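Local coordinates for transcriptional regulator, LYSR family (Neisseria meningitidis, PDB 4AB5), which probably controls transcription of methionine-biosynthesis genes as a MetR-like DNA-binding regulator, this chain being its regulatory, effector-binding-type domain, at residues 95-103 with 171-179. Sequence-based numbering, arbitrary orientation.
Sequences KNVWTAEDF and VHRQITADG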
# COMPACT_ATOMS: atom_id res chain seq x y z
N LYS B 95 -16.79 -18.20 -17.23
CA LYS B 95 -17.87 -18.39 -16.25
C LYS B 95 -18.32 -17.03 -15.72
O LYS B 95 -17.49 -16.24 -15.29
CB LYS B 95 -17.40 -19.26 -15.08
CG LYS B 95 -17.13 -20.72 -15.43
CD LYS B 95 -17.05 -21.62 -14.19
CE LYS B 95 -18.40 -22.18 -13.80
NZ LYS B 95 -18.29 -23.19 -12.71
N ASN B 96 -19.64 -16.77 -15.74
CA ASN B 96 -20.22 -15.53 -15.21
C ASN B 96 -20.18 -15.54 -13.69
O ASN B 96 -19.94 -14.51 -13.07
CB ASN B 96 -21.66 -15.34 -15.69
CG ASN B 96 -21.82 -14.65 -17.04
OD1 ASN B 96 -22.91 -14.66 -17.63
ND2 ASN B 96 -20.78 -14.01 -17.55
N VAL B 97 -20.42 -16.71 -13.09
CA VAL B 97 -20.43 -16.92 -11.64
C VAL B 97 -19.37 -17.98 -11.27
O VAL B 97 -19.34 -19.05 -11.88
CB VAL B 97 -21.85 -17.31 -11.14
CG1 VAL B 97 -21.86 -17.58 -9.64
CG2 VAL B 97 -22.88 -16.23 -11.49
N TRP B 98 -18.53 -17.70 -10.25
CA TRP B 98 -17.53 -18.65 -9.77
C TRP B 98 -18.04 -19.36 -8.52
O TRP B 98 -18.35 -18.70 -7.52
CB TRP B 98 -16.20 -17.95 -9.46
CG TRP B 98 -15.53 -17.28 -10.63
CD1 TRP B 98 -15.89 -17.36 -11.95
CD2 TRP B 98 -14.35 -16.47 -10.59
NE1 TRP B 98 -15.02 -16.63 -12.72
CE2 TRP B 98 -14.05 -16.09 -11.92
CE3 TRP B 98 -13.50 -16.04 -9.56
CZ2 TRP B 98 -12.97 -15.25 -12.23
CZ3 TRP B 98 -12.40 -15.25 -9.88
CH2 TRP B 98 -12.15 -14.86 -11.20
N THR B 99 -18.15 -20.70 -8.58
CA THR B 99 -18.56 -21.51 -7.44
C THR B 99 -17.32 -21.71 -6.57
O THR B 99 -16.20 -21.51 -7.06
CB THR B 99 -19.13 -22.88 -7.91
OG1 THR B 99 -18.10 -23.64 -8.55
CG2 THR B 99 -20.33 -22.75 -8.84
N ALA B 100 -17.48 -22.14 -5.31
CA ALA B 100 -16.36 -22.41 -4.39
C ALA B 100 -15.35 -23.40 -5.02
O ALA B 100 -14.14 -23.19 -4.92
CB ALA B 100 -16.90 -22.97 -3.08
N GLU B 101 -15.87 -24.42 -5.74
CA GLU B 101 -15.12 -25.46 -6.45
C GLU B 101 -14.23 -24.92 -7.60
O GLU B 101 -13.25 -25.58 -7.95
CB GLU B 101 -16.07 -26.55 -6.98
CG GLU B 101 -16.66 -27.46 -5.91
CD GLU B 101 -17.77 -26.93 -5.03
OE1 GLU B 101 -18.33 -25.85 -5.33
OE2 GLU B 101 -18.10 -27.61 -4.02
N ASP B 102 -14.56 -23.74 -8.16
CA ASP B 102 -13.79 -23.11 -9.25
C ASP B 102 -12.43 -22.56 -8.77
O ASP B 102 -11.55 -22.31 -9.60
CB ASP B 102 -14.60 -22.02 -9.97
CG ASP B 102 -15.80 -22.52 -10.75
OD1 ASP B 102 -15.69 -23.60 -11.38
OD2 ASP B 102 -16.83 -21.83 -10.77
N PHE B 103 -12.26 -22.42 -7.45
CA PHE B 103 -11.05 -21.95 -6.78
C PHE B 103 -10.05 -23.09 -6.51
O PHE B 103 -8.88 -22.80 -6.29
CB PHE B 103 -11.42 -21.25 -5.45
CG PHE B 103 -12.24 -19.98 -5.60
CD1 PHE B 103 -13.62 -20.03 -5.67
CD2 PHE B 103 -11.61 -18.74 -5.64
CE1 PHE B 103 -14.37 -18.86 -5.81
CE2 PHE B 103 -12.36 -17.57 -5.79
CZ PHE B 103 -13.73 -17.63 -5.86
N VAL B 171 -10.76 -8.69 -15.46
CA VAL B 171 -12.21 -8.79 -15.67
C VAL B 171 -12.76 -9.18 -14.31
O VAL B 171 -12.03 -9.77 -13.51
CB VAL B 171 -12.65 -9.74 -16.82
CG1 VAL B 171 -12.17 -9.24 -18.18
CG2 VAL B 171 -12.21 -11.18 -16.58
N HIS B 172 -14.01 -8.81 -14.02
CA HIS B 172 -14.58 -9.17 -12.72
C HIS B 172 -15.73 -10.12 -12.88
O HIS B 172 -16.46 -10.06 -13.88
CB HIS B 172 -14.92 -7.93 -11.87
CG HIS B 172 -16.17 -7.22 -12.27
ND1 HIS B 172 -17.33 -7.30 -11.51
CD2 HIS B 172 -16.41 -6.41 -13.33
CE1 HIS B 172 -18.22 -6.56 -12.13
NE2 HIS B 172 -17.71 -5.99 -13.23
N ARG B 173 -15.86 -11.05 -11.92
CA ARG B 173 -16.90 -12.08 -11.92
C ARG B 173 -17.52 -12.24 -10.54
O ARG B 173 -16.86 -12.02 -9.52
CB ARG B 173 -16.37 -13.44 -12.42
CG ARG B 173 -15.80 -13.44 -13.84
CD ARG B 173 -16.87 -13.20 -14.88
NE ARG B 173 -16.37 -13.30 -16.25
CZ ARG B 173 -16.02 -12.27 -17.00
NH1 ARG B 173 -16.08 -11.04 -16.52
NH2 ARG B 173 -15.62 -12.46 -18.25
N GLN B 174 -18.80 -12.67 -10.52
CA GLN B 174 -19.55 -12.90 -9.31
C GLN B 174 -19.03 -14.13 -8.57
O GLN B 174 -18.86 -15.19 -9.19
CB GLN B 174 -21.04 -13.03 -9.64
CG GLN B 174 -21.92 -13.20 -8.42
CD GLN B 174 -23.36 -13.03 -8.76
OE1 GLN B 174 -23.98 -13.85 -9.44
NE2 GLN B 174 -23.93 -11.97 -8.25
N ILE B 175 -18.77 -14.00 -7.27
CA ILE B 175 -18.32 -15.11 -6.43
C ILE B 175 -19.57 -15.71 -5.81
O ILE B 175 -20.17 -15.07 -4.93
CB ILE B 175 -17.30 -14.66 -5.34
CG1 ILE B 175 -15.98 -14.19 -5.96
CG2 ILE B 175 -17.06 -15.78 -4.30
CD1 ILE B 175 -15.09 -13.40 -5.01
N THR B 176 -19.98 -16.93 -6.26
CA THR B 176 -21.15 -17.65 -5.73
C THR B 176 -22.48 -17.14 -6.31
O THR B 176 -22.58 -15.97 -6.70
CB THR B 176 -21.02 -17.79 -4.18
OG1 THR B 176 -20.41 -19.04 -3.87
CG2 THR B 176 -22.31 -17.56 -3.41
N ALA B 177 -23.48 -18.03 -6.43
CA ALA B 177 -24.82 -17.71 -6.94
C ALA B 177 -25.50 -16.59 -6.12
O ALA B 177 -26.18 -15.73 -6.69
CB ALA B 177 -25.69 -18.96 -6.97
N ASP B 178 -25.27 -16.60 -4.79
CA ASP B 178 -25.78 -15.61 -3.83
C ASP B 178 -24.90 -14.35 -3.78
O ASP B 178 -25.32 -13.32 -3.25
CB ASP B 178 -25.85 -16.24 -2.42
CG ASP B 178 -26.80 -17.42 -2.28
OD1 ASP B 178 -27.60 -17.67 -3.21
OD2 ASP B 178 -26.77 -18.08 -1.21
N GLY B 179 -23.68 -14.44 -4.32
CA GLY B 179 -22.70 -13.37 -4.30
C GLY B 179 -21.94 -13.33 -2.99
O GLY B 179 -22.24 -14.11 -2.07
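The two-residue strand Val97-Trp98 runs parallel to strand 171-189, pairing with Gln174 and Ile175. Trp98 is gripped at both ends of its backbone: its N reaches Gln174 O at 2.7 Å in a nearly straight bond (173°), and its O takes the N of Thr176, also at 2.7 Å but more bent. A weaker bond from Gln174 N to Asn96 O starts the pairing.

On one face of the sheet Val97 and Gln174 run side by side, with Val97 CG2 3.3 Å from Gln174 OE1. Val97 CG1, anti to its own backbone N (chi1 177°), extends instead over the backbone of Thr176. CB and CG of Arg173 lie against one face of the Trp98 indole, and CB makes a CH-pi contact 3.7 Å from the centroid of the five-membered ring. The Arg173 side chain then bends at chi2 (-67°), which brings its CD to 3.1 Å from Lys95 O, while its NH1 bonds back to His172 O. On the Trp98 side of the sheet, the CZ corner of Phe103 meets Ile175 CG1 edge-on, and both side chains pack on Leu120 of helix 119-125.

Outside partners complete the polar ends: Trp98 NE1 bonds to Leu92 O and Arg173 NH2 to Ala93 O. The short strand thus extends the mixed sheet of this periplasmic-binding-protein-like domain, with Trp98 NE1 and the Arg173 guanidinium both held by backbone carbonyls.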